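Local coordinates for switch-activating protein 1 (PDB 5JDK), which binds DNA sequences needed for mating-type switching and the ribosomal replication fork barrier, where its binding blocks replication forks, at residues L40-V45 and D113-E118. Residues are numbered along the deposited sequence; the frame is centred on the assembly and turned at random.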
ATOM      1  N   LEU A  40       3.728  -7.409   1.579  1.00  7.55           N
ATOM      2  CA  LEU A  40       2.674  -6.927   0.698  1.00  7.27           C
ATOM      3  C   LEU A  40       2.985  -5.525   0.193  1.00  7.21           C
ATOM      4  O   LEU A  40       2.900  -5.255  -1.018  1.00  7.38           O
ATOM      5  CB  LEU A  40       1.340  -6.965   1.434  1.00  7.15           C
ATOM      6  CG  LEU A  40       0.127  -6.418   0.690  1.00  7.74           C
ATOM      7  CD1 LEU A  40      -0.090  -7.140  -0.619  1.00  9.18           C
ATOM      8  CD2 LEU A  40      -1.103  -6.540   1.563  1.00  9.14           C
ATOM      9  N   MET A  41       3.337  -4.603   1.103  1.00  6.90           N
ATOM     10  CA  MET A  41       3.600  -3.235   0.673  1.00  6.52           C
ATOM     11  C   MET A  41       4.878  -3.116  -0.147  1.00  6.75           C
ATOM     12  O   MET A  41       4.956  -2.251  -1.022  1.00  7.02           O
ATOM     13  CB  MET A  41       3.588  -2.283   1.859  1.00  6.78           C
ATOM     14  CG  MET A  41       2.226  -2.124   2.481  1.00  7.02           C
ATOM     15  SD  MET A  41       0.927  -1.578   1.371  1.00  7.20           S
ATOM     16  CE  MET A  41       1.503   0.069   0.975  1.00  9.91           C
ATOM     17  N   ARG A  42       5.874  -3.968   0.096  1.00  7.58           N
ATOM     18  CA  ARG A  42       7.025  -4.005  -0.796  1.00  7.28           C
ATOM     19  C   ARG A  42       6.585  -4.303  -2.220  1.00  7.60           C
ATOM     20  O   ARG A  42       7.069  -3.679  -3.169  1.00  8.12           O
ATOM     21  CB  ARG A  42       8.030  -5.066  -0.346  1.00  8.85           C
ATOM     22  CG  ARG A  42       8.865  -4.685   0.866  1.00  9.93           C
ATOM     23  CD  ARG A  42       9.754  -5.838   1.280  1.00 10.78           C
ATOM     24  NE  ARG A  42      10.516  -5.551   2.483  1.00 12.63           N
ATOM     25  CZ  ARG A  42      11.102  -6.482   3.225  1.00 15.10           C
ATOM     26  NH1 ARG A  42      11.012  -7.763   2.885  1.00 20.54           N
ATOM     27  NH2 ARG A  42      11.773  -6.136   4.311  1.00 16.56           N
ATOM     28  N   LEU A  43       5.678  -5.272  -2.392  1.00  7.47           N
ATOM     29  CA  LEU A  43       5.186  -5.588  -3.734  1.00  7.71           C
ATOM     30  C   LEU A  43       4.381  -4.444  -4.333  1.00  6.98           C
ATOM     31  O   LEU A  43       4.537  -4.114  -5.514  1.00  7.32           O
ATOM     32  CB  LEU A  43       4.313  -6.834  -3.689  1.00  8.13           C
ATOM     33  CG  LEU A  43       5.013  -8.154  -3.431  1.00 10.51           C
ATOM     34  CD1 LEU A  43       3.973  -9.234  -3.228  1.00 12.45           C
ATOM     35  CD2 LEU A  43       5.944  -8.501  -4.578  1.00 15.43           C
ATOM     36  N   VAL A  44       3.489  -3.851  -3.543  1.00  6.56           N
ATOM     37  CA  VAL A  44       2.697  -2.723  -4.023  1.00  6.18           C
ATOM     38  C   VAL A  44       3.610  -1.613  -4.533  1.00  6.02           C
ATOM     39  O   VAL A  44       3.437  -1.086  -5.640  1.00  7.56           O
ATOM     40  CB  VAL A  44       1.776  -2.233  -2.892  1.00  6.32           C
ATOM     41  CG1 VAL A  44       1.150  -0.899  -3.220  1.00  7.95           C
ATOM     42  CG2 VAL A  44       0.690  -3.268  -2.605  1.00  6.72           C
ATOM     43  N   VAL A  45       4.594  -1.232  -3.722  1.00  6.23           N
ATOM     44  CA  VAL A  45       5.488  -0.142  -4.096  1.00  6.49           C
ATOM     45  C   VAL A  45       6.346  -0.516  -5.302  1.00  6.58           C
ATOM     46  O   VAL A  45       6.549   0.302  -6.199  1.00  7.06           O
ATOM     47  CB  VAL A  45       6.327   0.286  -2.881  1.00  8.61           C
ATOM     48  CG1 VAL A  45       7.439   1.216  -3.277  1.00  9.52           C
ATOM     49  CG2 VAL A  45       5.424   0.982  -1.871  1.00  8.97           C
ATOM     50  N   ASP A 113       6.272   2.279   7.391  1.00  7.31           N
ATOM     51  CA  ASP A 113       5.882   3.671   7.222  1.00  6.96           C
ATOM     52  C   ASP A 113       6.448   4.243   5.924  1.00  6.73           C
ATOM     53  O   ASP A 113       5.767   5.018   5.238  1.00  7.44           O
ATOM     54  CB  ASP A 113       6.362   4.503   8.415  1.00  7.29           C
ATOM     55  CG  ASP A 113       5.530   4.304   9.683  1.00  6.75           C
ATOM     56  OD1 ASP A 113       4.449   3.674   9.640  1.00  7.79           O
ATOM     57  OD2 ASP A 113       5.974   4.824  10.728  1.00  8.40           O
ATOM     58  N   GLN A 114       7.707   3.918   5.594  1.00  7.08           N
ATOM     59  CA  GLN A 114       8.309   4.448   4.371  1.00  8.26           C
ATOM     60  C   GLN A 114       7.596   3.921   3.135  1.00  6.99           C
ATOM     61  O   GLN A 114       7.342   4.672   2.177  1.00  7.60           O
ATOM     62  CB  GLN A 114       9.795   4.102   4.325  1.00  8.84           C
ATOM     63  CG  GLN A 114      10.536   4.717   3.146  1.00 11.75           C
ATOM     64  CD  GLN A 114      10.284   3.997   1.827  1.00 36.28           C
ATOM     65  OE1 GLN A 114       9.984   4.629   0.813  1.00 43.21           O
ATOM     66  NE2 GLN A 114      10.412   2.673   1.836  1.00 37.44           N
ATOM     67  N   LEU A 115       7.261   2.633   3.136  1.00  6.73           N
ATOM     68  CA  LEU A 115       6.501   2.067   2.029  1.00  7.55           C
ATOM     69  C   LEU A 115       5.143   2.741   1.897  1.00  6.22           C
ATOM     70  O   LEU A 115       4.702   3.054   0.783  1.00  6.53           O
ATOM     71  CB  LEU A 115       6.346   0.562   2.235  1.00  6.79           C
ATOM     72  CG  LEU A 115       7.637  -0.236   2.115  1.00  7.96           C
ATOM     73  CD1 LEU A 115       7.460  -1.622   2.705  1.00  8.87           C
ATOM     74  CD2 LEU A 115       8.071  -0.340   0.660  1.00  8.76           C
ATOM     75  N   CYS A 116       4.472   2.969   3.022  1.00  6.64           N
ATOM     76  CA  CYS A 116       3.191   3.648   2.994  1.00  5.97           C
ATOM     77  C   CYS A 116       3.326   5.075   2.468  1.00  6.42           C
ATOM     78  O   CYS A 116       2.479   5.539   1.699  1.00  7.03           O
ATOM     79  CB  CYS A 116       2.571   3.640   4.387  1.00  6.32           C
ATOM     80  SG  CYS A 116       2.047   2.004   4.945  1.00  6.59           S
ATOM     81  N   ASP A 117       4.367   5.796   2.876  1.00  7.03           N
ATOM     82  CA  ASP A 117       4.581   7.141   2.354  1.00  7.41           C
ATOM     83  C   ASP A 117       4.717   7.113   0.835  1.00  7.15           C
ATOM     84  O   ASP A 117       4.138   7.952   0.125  1.00  7.49           O
ATOM     85  CB  ASP A 117       5.846   7.724   2.986  1.00  9.18           C
ATOM     86  CG  ASP A 117       6.212   9.065   2.405  1.00 15.63           C
ATOM     87  OD1 ASP A 117       5.512  10.052   2.696  1.00 17.33           O
ATOM     88  OD2 ASP A 117       7.190   9.129   1.633  1.00 21.17           O
ATOM     89  N   GLU A 118       5.470   6.141   0.315  1.00  6.85           N
ATOM     90  CA  GLU A 118       5.685   6.067  -1.126  1.00  6.79           C
ATOM     91  C   GLU A 118       4.392   5.711  -1.857  1.00  6.16           C
ATOM     92  O   GLU A 118       4.092   6.260  -2.929  1.00  7.10           O
ATOM     93  CB  GLU A 118       6.807   5.068  -1.404  1.00  8.36           C
ATOM     94  CG  GLU A 118       7.252   5.049  -2.834  1.00  9.92           C
ATOM     95  CD  GLU A 118       8.571   4.337  -3.081  1.00  9.86           C
ATOM     96  OE1 GLU A 118       9.285   4.038  -2.117  1.00 12.84           O
ATOM     97  OE2 GLU A 118       8.878   4.107  -4.261  1.00 12.10           O
TER
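L115 reaches across to M41, R42 and V45, joining helix 34-46 to helix 107-131 in the all-helical DNA-binding domain of Sap1, whose family belongs to the helix-turn-helix clan. The two short segments run in the same general direction, crossing at 31°, and their axes approach to 9.5 Å. No hydrogen bond spans the gap, and the contact is largely apolar. The two branches of L115 divide the work: CD1 lies 3.8 Å from R42 CG, in the aliphatic part of the arginine chain, whereas CD2 lies 3.9 Å from V45 CG2. Behind them, M41 CB and L115 CB come within 4.0 Å, in keeping with their CA atoms being the nearest pair between the segments. The M41 chain bends at both chi2 and chi3, and its CE ends 4.4 Å from C116 SG.

V45 forks between two partners. With CG1 anti to the backbone N (chi1 169°), the other branch, CG2, falls beside that nitrogen and approaches L115 O at 3.4 Å. CG1 itself meets the carboxylate of E118, to whose CD it stands 3.3 Å away, and the two side chains cross at about a right angle. An alanine at V45 would keep CB against L115 CD2 but would probably open a gap where CG2 met L115 and leave the E118 carboxylate without the methyl packed against it.

Farther out, charge pairs tie down the polar ends: E118 OE2 forms a salt bridge with K48, just beyond the end of helix 34-46, and R42 NE forms another with E111, which joins the two helices directly. On the buried side, M41 also packs on L112 and W119, while C116 touches Y92 of helix 78-98. E118 OE2, the oxygen that K48 holds, also lies 3.4 Å from V45 CG1.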